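Local structure of putative curved DNA-binding protein (Chaetomium thermophilum var. thermophilum DSM 1495, 4IPA) at residues Lys45-Gly50 against Ile54-Gln59. The protein is Arx1 from a thermophilic fungus, a methionine-aminopeptidase-like member of the peptidase M24 family that probably acts in ribosome biogenesis and may bind DNA. Numbering follows the deposited sequence.
Sequences KLCVPG and IDICEQ
Ile56 pushes its two branches from the helix 53-69 against Leu46 and Cys47, where the helix 23-46 gives way to loop. From CB the side chain divides. The CG2 methyl, set anti to the backbone N, lies 4.1 Å from Leu46 CB and equally near Cys47 SG, touching both residues. The other branch runs through CG1, which stands anti to the carbonyl carbon (chi1 -50°), and stays extended (chi2 173°). Its tip, CD1, reaches Leu46 O at 3.9 Å and Cys47 SG at 4.1 Å. Both branches therefore meet the buried thiol. Replacing Ile56 by alanine removes CG2 and the whole CG1-CD1 branch, and would probably leave a gap beside Cys47 SG and Leu46 CB. Gln59, one helical turn on from Ile56, offers its CG and CB to Leu46 CD1, at 3.6 and 3.9 Å, the two side chains crossing at about a right angle. Only the aliphatic part of the glutamine takes part, and no hydrogen bond joins the two segments. Cys47 is the centre of an inverse gamma turn, closed by a weak bond from Val48 N to Leu46 O at 2.8 Å, which turns the chain out of the direction of helix 23-46. The contact thus packs the C-terminal end of helix 23-46 and the turn after it against the early part of helix 53-69, which Asp55 and Glu58 tie to Arg100 by salt bridges, while Gly50 in the connecting loop is hydrogen-bonded through its backbone to Ile110, ahead of the strand 115-124.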
loop_
_atom_site.group_PDB
_atom_site.type_symbol
_atom_site.label_atom_id
_atom_site.label_comp_id
_atom_site.label_asym_id
_atom_site.label_seq_id
_atom_site.Cartn_x
_atom_site.Cartn_y
_atom_site.Cartn_z
ATOM N N LYS A 45 4.019 -17.144 0.970
ATOM C CA LYS A 45 4.521 -18.490 1.252
ATOM C C LYS A 45 6.048 -18.587 1.102
ATOM O O LYS A 45 6.682 -19.405 1.751
ATOM C CB LYS A 45 3.827 -19.512 0.343
ATOM C CG LYS A 45 2.392 -19.814 0.765
ATOM C CD LYS A 45 1.556 -20.399 -0.370
ATOM C CE LYS A 45 2.092 -21.735 -0.862
ATOM N NZ LYS A 45 1.215 -22.291 -1.942
ATOM N N LEU A 46 6.631 -17.752 0.247
ATOM C CA LEU A 46 8.082 -17.753 0.077
ATOM C C LEU A 46 8.805 -17.041 1.217
ATOM O O LEU A 46 10.016 -17.203 1.367
ATOM C CB LEU A 46 8.493 -17.134 -1.270
ATOM C CG LEU A 46 7.877 -17.757 -2.534
ATOM C CD1 LEU A 46 8.293 -16.991 -3.799
ATOM C CD2 LEU A 46 8.242 -19.231 -2.657
ATOM N N CYS A 47 8.079 -16.258 2.020
ATOM C CA CYS A 47 8.731 -15.438 3.045
ATOM C C CYS A 47 9.036 -16.202 4.332
ATOM O O CYS A 47 8.531 -15.865 5.402
ATOM C CB CYS A 47 7.922 -14.172 3.347
ATOM S SG CYS A 47 7.792 -13.050 1.938
ATOM N N VAL A 48 9.875 -17.223 4.212
ATOM C CA VAL A 48 10.304 -18.007 5.357
ATOM C C VAL A 48 11.693 -17.545 5.825
ATOM O O VAL A 48 12.460 -16.970 5.048
ATOM C CB VAL A 48 10.318 -19.515 5.021
ATOM C CG1 VAL A 48 8.965 -19.954 4.452
ATOM C CG2 VAL A 48 11.421 -19.831 4.031
ATOM N N PRO A 49 12.019 -17.783 7.100
ATOM C CA PRO A 49 13.344 -17.404 7.600
ATOM C C PRO A 49 14.443 -17.994 6.723
ATOM O O PRO A 49 14.354 -19.171 6.356
ATOM C CB PRO A 49 13.374 -18.031 8.989
ATOM C CG PRO A 49 11.930 -18.020 9.409
ATOM C CD PRO A 49 11.188 -18.387 8.155
ATOM N N GLY A 50 15.441 -17.185 6.371
ATOM C CA GLY A 50 16.553 -17.652 5.557
ATOM C C GLY A 50 16.419 -17.334 4.073
ATOM O O GLY A 50 17.418 -17.332 3.338
ATOM N N ILE A 54 15.889 -10.737 -2.474
ATOM C CA ILE A 54 15.961 -10.498 -3.913
ATOM C C ILE A 54 15.348 -11.647 -4.715
ATOM O O ILE A 54 14.800 -11.430 -5.794
ATOM C CB ILE A 54 17.398 -10.191 -4.429
ATOM C CG1 ILE A 54 17.332 -9.606 -5.844
ATOM C CG2 ILE A 54 18.256 -11.436 -4.458
ATOM C CD1 ILE A 54 18.039 -8.314 -5.986
ATOM N N ASP A 55 15.439 -12.863 -4.184
ATOM C CA ASP A 55 14.847 -14.017 -4.837
ATOM C C ASP A 55 13.324 -13.950 -4.806
ATOM O O ASP A 55 12.660 -14.250 -5.804
ATOM C CB ASP A 55 15.331 -15.316 -4.187
ATOM C CG ASP A 55 16.785 -15.615 -4.501
ATOM O OD1 ASP A 55 17.329 -15.007 -5.450
ATOM O OD2 ASP A 55 17.377 -16.465 -3.803
ATOM N N ILE A 56 12.779 -13.561 -3.657
ATOM C CA ILE A 56 11.336 -13.423 -3.491
ATOM C C ILE A 56 10.746 -12.360 -4.426
ATOM O O ILE A 56 9.759 -12.618 -5.110
ATOM C CB ILE A 56 10.975 -13.101 -2.033
ATOM C CG1 ILE A 56 11.668 -14.092 -1.089
ATOM C CG2 ILE A 56 9.466 -13.154 -1.840
ATOM C CD1 ILE A 56 11.525 -13.761 0.389
ATOM N N CYS A 57 11.358 -11.176 -4.461
ATOM C CA CYS A 57 10.914 -10.107 -5.354
ATOM C C CYS A 57 10.970 -10.547 -6.812
ATOM O O CYS A 57 10.034 -10.295 -7.578
ATOM C CB CYS A 57 11.761 -8.844 -5.175
ATOM S SG CYS A 57 11.658 -8.075 -3.559
ATOM N N GLU A 58 12.069 -11.188 -7.206
ATOM C CA GLU A 58 12.178 -11.655 -8.584
ATOM C C GLU A 58 11.095 -12.685 -8.898
ATOM O O GLU A 58 10.453 -12.631 -9.950
ATOM C CB GLU A 58 13.569 -12.229 -8.881
ATOM C CG GLU A 58 14.669 -11.172 -9.004
ATOM C CD GLU A 58 16.057 -11.764 -9.305
ATOM O OE1 GLU A 58 16.238 -12.992 -9.184
ATOM O OE2 GLU A 58 16.969 -10.992 -9.659
ATOM N N GLN A 59 10.886 -13.620 -7.980
ATOM C CA GLN A 59 9.875 -14.657 -8.190
ATOM C C GLN A 59 8.462 -14.074 -8.225
ATOM O O GLN A 59 7.620 -14.505 -9.023
ATOM C CB GLN A 59 9.973 -15.751 -7.125
ATOM C CG GLN A 59 8.993 -16.911 -7.334
ATOM C CD GLN A 59 9.130 -17.576 -8.708
ATOM O OE1 GLN A 59 10.198 -17.565 -9.317
ATOM N NE2 GLN A 59 8.040 -18.143 -9.195
#